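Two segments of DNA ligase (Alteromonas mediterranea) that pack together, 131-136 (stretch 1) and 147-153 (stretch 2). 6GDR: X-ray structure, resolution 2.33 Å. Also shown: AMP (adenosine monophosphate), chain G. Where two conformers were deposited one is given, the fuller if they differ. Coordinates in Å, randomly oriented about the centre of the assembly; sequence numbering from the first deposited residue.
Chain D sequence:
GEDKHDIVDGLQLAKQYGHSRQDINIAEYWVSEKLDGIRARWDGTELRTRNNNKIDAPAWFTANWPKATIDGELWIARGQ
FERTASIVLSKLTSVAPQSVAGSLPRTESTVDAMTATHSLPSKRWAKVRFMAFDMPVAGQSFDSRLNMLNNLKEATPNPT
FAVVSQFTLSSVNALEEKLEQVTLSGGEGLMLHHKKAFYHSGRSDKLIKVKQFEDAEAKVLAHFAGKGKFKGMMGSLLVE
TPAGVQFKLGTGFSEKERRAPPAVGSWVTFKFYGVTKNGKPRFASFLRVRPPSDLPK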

ATOM      1  N   MET D 131       1.424  10.633   7.913  1.00 52.30           N
ATOM      2  CA  MET D 131       2.429   9.734   8.480  1.00 48.66           C
ATOM      3  C   MET D 131       3.637   9.714   7.552  1.00 47.29           C
ATOM      4  O   MET D 131       3.757   8.868   6.665  1.00 52.64           O
ATOM      5  CB  MET D 131       1.847   8.340   8.672  1.00 61.43           C
ATOM      6  CG  MET D 131       0.485   8.320   9.360  1.00 57.91           C
ATOM      7  SD  MET D 131       0.490   9.091  10.991  1.00 58.56           S
ATOM      8  CE  MET D 131       1.626   8.028  11.877  1.00 53.61           C
ATOM      9  N   ALA D 132       4.546  10.663   7.758  1.00 51.80           N
ATOM     10  CA  ALA D 132       5.734  10.760   6.919  1.00 55.35           C
ATOM     11  C   ALA D 132       6.641   9.555   7.133  1.00 44.74           C
ATOM     12  O   ALA D 132       6.807   9.075   8.258  1.00 56.21           O
ATOM     13  CB  ALA D 132       6.494  12.050   7.225  1.00 52.96           C
ATOM     14  N   PHE D 133       7.235   9.065   6.041  1.00 48.33           N
ATOM     15  CA  PHE D 133       8.118   7.907   6.103  1.00 48.97           C
ATOM     16  C   PHE D 133       9.436   8.075   5.361  1.00 40.07           C
ATOM     17  O   PHE D 133      10.296   7.196   5.483  1.00 53.25           O
ATOM     18  CB  PHE D 133       7.406   6.656   5.559  1.00 42.86           C
ATOM     19  CG  PHE D 133       6.792   6.839   4.200  1.00 50.49           C
ATOM     20  CD1 PHE D 133       7.567   6.765   3.055  1.00 41.35           C
ATOM     21  CD2 PHE D 133       5.432   7.065   4.066  1.00 53.64           C
ATOM     22  CE1 PHE D 133       7.001   6.926   1.803  1.00 52.84           C
ATOM     23  CE2 PHE D 133       4.860   7.225   2.818  1.00 58.37           C
ATOM     24  CZ  PHE D 133       5.646   7.156   1.685  1.00 55.58           C
ATOM     25  N   ASP D 134       9.631   9.152   4.604  1.00 44.57           N
ATOM     26  CA  ASP D 134      10.897   9.343   3.908  1.00 47.15           C
ATOM     27  C   ASP D 134      10.944  10.747   3.323  1.00 51.24           C
ATOM     28  O   ASP D 134       9.921  11.428   3.208  1.00 54.65           O
ATOM     29  CB  ASP D 134      11.090   8.301   2.798  1.00 44.04           C
ATOM     30  CG  ASP D 134      12.541   8.162   2.372  1.00 59.74           C
ATOM     31  OD1 ASP D 134      13.402   8.865   2.939  1.00 58.45           O
ATOM     32  OD2 ASP D 134      12.820   7.344   1.469  1.00 56.90           O
ATOM     33  N   MET D 135      12.156  11.167   2.961  1.00 61.25           N
ATOM     34  CA  MET D 135      12.389  12.416   2.252  1.00 73.42           C
ATOM     35  C   MET D 135      13.187  12.083   0.996  1.00 67.11           C
ATOM     36  O   MET D 135      14.172  11.329   1.076  1.00 71.54           O
ATOM     37  CB  MET D 135      13.152  13.425   3.118  1.00 59.25           C
ATOM     38  CG  MET D 135      12.443  13.800   4.409  1.00 77.82           C
ATOM     39  SD  MET D 135      13.404  14.921   5.450  1.00 75.32           S
ATOM     40  CE  MET D 135      13.447  16.395   4.432  1.00 67.37           C
ATOM     41  N   PRO D 136      12.811  12.615  -0.181  1.00 70.59           N
ATOM     42  CA  PRO D 136      13.507  12.280  -1.430  1.00 67.41           C
ATOM     43  C   PRO D 136      14.825  13.033  -1.608  1.00 77.27           C
ATOM     44  O   PRO D 136      15.083  13.634  -2.651  1.00 91.91           O
ATOM     45  CB  PRO D 136      12.481  12.663  -2.499  1.00 71.05           C
ATOM     46  CG  PRO D 136      11.756  13.815  -1.905  1.00 72.71           C
ATOM     47  CD  PRO D 136      11.714  13.572  -0.412  1.00 75.11           C
TER
HETATM   48  P   AMP G 300       2.379  -0.697  -2.806  1.00127.79           P
HETATM   49  O1P AMP G 300       1.552  -0.530  -1.552  1.00157.78           O
HETATM   50  O2P AMP G 300       2.658  -2.092  -3.314  1.00105.70           O
HETATM   51  O5' AMP G 300       3.787   0.046  -2.573  1.00112.56           O
HETATM   52  C5' AMP G 300       4.128   0.502  -1.267  1.00 91.44           C
HETATM   53  C4' AMP G 300       3.360   1.782  -0.943  1.00107.46           C
HETATM   54  O4' AMP G 300       2.924   1.756   0.419  1.00100.79           O
HETATM   55  C3' AMP G 300       4.161   3.059  -1.137  1.00 80.32           C
HETATM   56  O3' AMP G 300       3.640   3.793  -2.250  1.00 93.16           O
HETATM   57  C2' AMP G 300       4.011   3.837   0.155  1.00 82.98           C
HETATM   58  O2' AMP G 300       3.541   5.164  -0.086  1.00 86.99           O
HETATM   59  C1' AMP G 300       2.990   3.068   0.986  1.00 86.77           C
HETATM   60  N9  AMP G 300       3.274   2.956   2.443  1.00 81.28           N
HETATM   61  C8  AMP G 300       2.295   2.863   3.364  1.00 80.34           C
HETATM   62  N7  AMP G 300       2.807   2.769   4.616  1.00 57.43           N
HETATM   63  C5  AMP G 300       4.145   2.803   4.507  1.00 71.27           C
HETATM   64  C6  AMP G 300       5.284   2.746   5.450  1.00 62.45           C
HETATM   65  N6  AMP G 300       5.068   2.630   6.778  1.00 61.51           N
HETATM   66  N1  AMP G 300       6.532   2.811   4.943  1.00 62.83           N
HETATM   67  C2  AMP G 300       6.753   2.925   3.620  1.00 66.49           C
HETATM   68  N3  AMP G 300       5.760   2.980   2.711  1.00 57.58           N
HETATM   69  C4  AMP G 300       4.456   2.930   3.077  1.00 75.53           C
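Stretch 2 147-153: NMLNNLK

A helix laid against the end of a β-strand is commonly held there mainly by apolar packing, and this pair of segments from a DNA ligase is a compact example. Residues 131-134 close a strand that begins earlier in the chain, and Met135 and Pro136 carry the backbone on without regular structure. Stretch 2, residues 147-153, is helical throughout and belongs to a longer helix; within it the usual i to i+4 bonds run, such as the one from Leu152 N to Met148 O at 2.9 Å. The helix runs roughly antiparallel to the strand, with an angle of 151° between their N-to-C directions and a closest approach of the axes of 9.2 Å. No hydrogen bond joins the two, and the 256 Å² of surface buried between them, both sides summed, comes from apolar packing, with Leu149 also lying against the strand backbone.

Along the strand, Met131 lies out of reach of the helix. Ala132 is the first residue to touch it: its CA-to-CB bond points toward the helix, and CB lies 4.2 Å from Leu149 CD2. At Phe133 the CA-to-CB bond points away. Its ring has AMP C2 over one face, and Phe133 CZ approaches AMP O2' to 3.4 Å, while its backbone still meets the helix, with Phe133 C 3.9 Å from Leu149 CD1. One residue can thus serve a ligand with its side chain and a helix with its main chain.

Asp134 points away as well, so the strict alternation of a strand is not kept, and its N is 3.8 Å from Leu149 CD1. Here the backbones are in register, the CA atoms of Asp134 and Leu149 being 7.6 Å apart. The carboxylate is occupied elsewhere: Asp134 OD1 accepts a hydrogen bond of 2.6 Å from Met135 N, joining the last strand residue to the first of the loop.

Met135 turns toward the helix again and makes the broadest contact from this side. With chi1 m, chi2 t and chi3 p, its flexible chain reaches three helical residues. Met135 CG packs 3.5 Å from Leu149 CD2, SD of Met135 lies 4.1 Å from Leu152 CD1, and the methyl groups Met135 CE and Met148 CE meet at 3.8 Å. Pro136 makes no contact.

Seen from the helix, Leu149 is the hub, touching all four residues from Ala132 to Met135. Met148 and Leu152, one helical turn apart, add contacts to Met135, whereas Asn147, Asn150, Asn151 and Lys153 remain out of reach. The apolar residues of the helix thus make the contact, and its polar residues take no part.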

ATOM      1  N   ASN D 147      16.294  10.709  10.963  1.00 68.72           N
ATOM      2  CA  ASN D 147      16.661  11.663  12.003  1.00 73.72           C
ATOM      3  C   ASN D 147      16.137  13.054  11.675  1.00 61.81           C
ATOM      4  O   ASN D 147      15.630  13.758  12.555  1.00 68.19           O
ATOM      5  CB  ASN D 147      18.178  11.687  12.184  1.00 76.65           C
ATOM      6  CG  ASN D 147      18.725  10.368  12.699  1.00 84.29           C
ATOM      7  OD1 ASN D 147      17.998   9.574  13.297  1.00 92.24           O
ATOM      8  ND2 ASN D 147      20.012  10.131  12.472  1.00 85.30           N
ATOM      9  N   MET D 148      16.256  13.468  10.410  0.70 65.55           N
ATOM     10  CA  MET D 148      15.737  14.769  10.000  0.70 65.23           C
ATOM     11  C   MET D 148      14.227  14.837  10.182  0.70 64.83           C
ATOM     12  O   MET D 148      13.696  15.853  10.647  0.70 66.45           O
ATOM     13  CB  MET D 148      16.116  15.043   8.544  0.70 63.03           C
ATOM     14  CG  MET D 148      17.611  15.225   8.314  0.70 74.05           C
ATOM     15  SD  MET D 148      18.092  15.082   6.579  0.70 72.76           S
ATOM     16  CE  MET D 148      17.006  16.280   5.810  0.70 47.25           C
ATOM     17  N   LEU D 149      13.519  13.767   9.818  1.00 60.76           N
ATOM     18  CA  LEU D 149      12.069  13.738   9.990  1.00 65.23           C
ATOM     19  C   LEU D 149      11.691  13.986  11.444  1.00 59.08           C
ATOM     20  O   LEU D 149      10.824  14.815  11.741  1.00 69.43           O
ATOM     21  CB  LEU D 149      11.505  12.398   9.512  1.00 65.89           C
ATOM     22  CG  LEU D 149      11.463  12.142   8.005  1.00 68.40           C
ATOM     23  CD1 LEU D 149      11.004  10.717   7.729  1.00 61.69           C
ATOM     24  CD2 LEU D 149      10.550  13.138   7.303  1.00 55.26           C
ATOM     25  N   ASN D 150      12.340  13.274  12.368  1.00 71.07           N
ATOM     26  CA  ASN D 150      12.050  13.463  13.785  1.00 69.41           C
ATOM     27  C   ASN D 150      12.367  14.887  14.225  1.00 73.22           C
ATOM     28  O   ASN D 150      11.664  15.455  15.070  1.00 75.03           O
ATOM     29  CB  ASN D 150      12.838  12.452  14.615  1.00 63.85           C
ATOM     30  CG  ASN D 150      12.454  11.019  14.304  1.00 65.64           C
ATOM     31  OD1 ASN D 150      11.312  10.736  13.943  1.00 68.65           O
ATOM     32  ND2 ASN D 150      13.409  10.105  14.444  1.00 66.93           N
ATOM     33  N   ASN D 151      13.423  15.482  13.664  1.00 67.16           N
ATOM     34  CA  ASN D 151      13.741  16.871  13.983  1.00 72.70           C
ATOM     35  C   ASN D 151      12.640  17.808  13.505  1.00 71.29           C
ATOM     36  O   ASN D 151      12.274  18.759  14.206  1.00 78.37           O
ATOM     37  CB  ASN D 151      15.081  17.263  13.359  1.00 65.02           C
ATOM     38  CG  ASN D 151      16.265  16.652  14.083  1.00 74.00           C
ATOM     39  OD1 ASN D 151      16.171  16.289  15.255  1.00 73.68           O
ATOM     40  ND2 ASN D 151      17.390  16.542  13.387  1.00 72.21           N
ATOM     41  N   LEU D 152      12.097  17.554  12.312  1.00 62.77           N
ATOM     42  CA  LEU D 152      11.057  18.422  11.773  1.00 63.14           C
ATOM     43  C   LEU D 152       9.757  18.303  12.557  1.00 62.85           C
ATOM     44  O   LEU D 152       9.000  19.277  12.645  1.00 69.26           O
ATOM     45  CB  LEU D 152      10.819  18.097  10.299  1.00 72.70           C
ATOM     46  CG  LEU D 152      12.008  18.352   9.369  1.00 73.58           C
ATOM     47  CD1 LEU D 152      11.770  17.719   8.006  1.00 70.95           C
ATOM     48  CD2 LEU D 152      12.273  19.843   9.226  1.00 57.82           C
ATOM     49  N   LYS D 153       9.476  17.131  13.130  1.00 54.83           N
ATOM     50  CA  LYS D 153       8.250  16.969  13.904  1.00 77.59           C
ATOM     51  C   LYS D 153       8.304  17.793  15.185  1.00 70.08           C
ATOM     52  O   LYS D 153       7.376  18.553  15.485  1.00 75.76           O
ATOM     53  CB  LYS D 153       8.015  15.492  14.220  1.00 78.29           C
ATOM     54  CG  LYS D 153       6.620  15.188  14.758  1.00 82.25           C
ATOM     55  CD  LYS D 153       6.550  15.265  16.281  1.00 96.40           C
ATOM     56  CE  LYS D 153       5.135  15.553  16.761  1.00 96.05           C
ATOM     57  NZ  LYS D 153       4.714  16.955  16.472  1.00 79.39           N
TER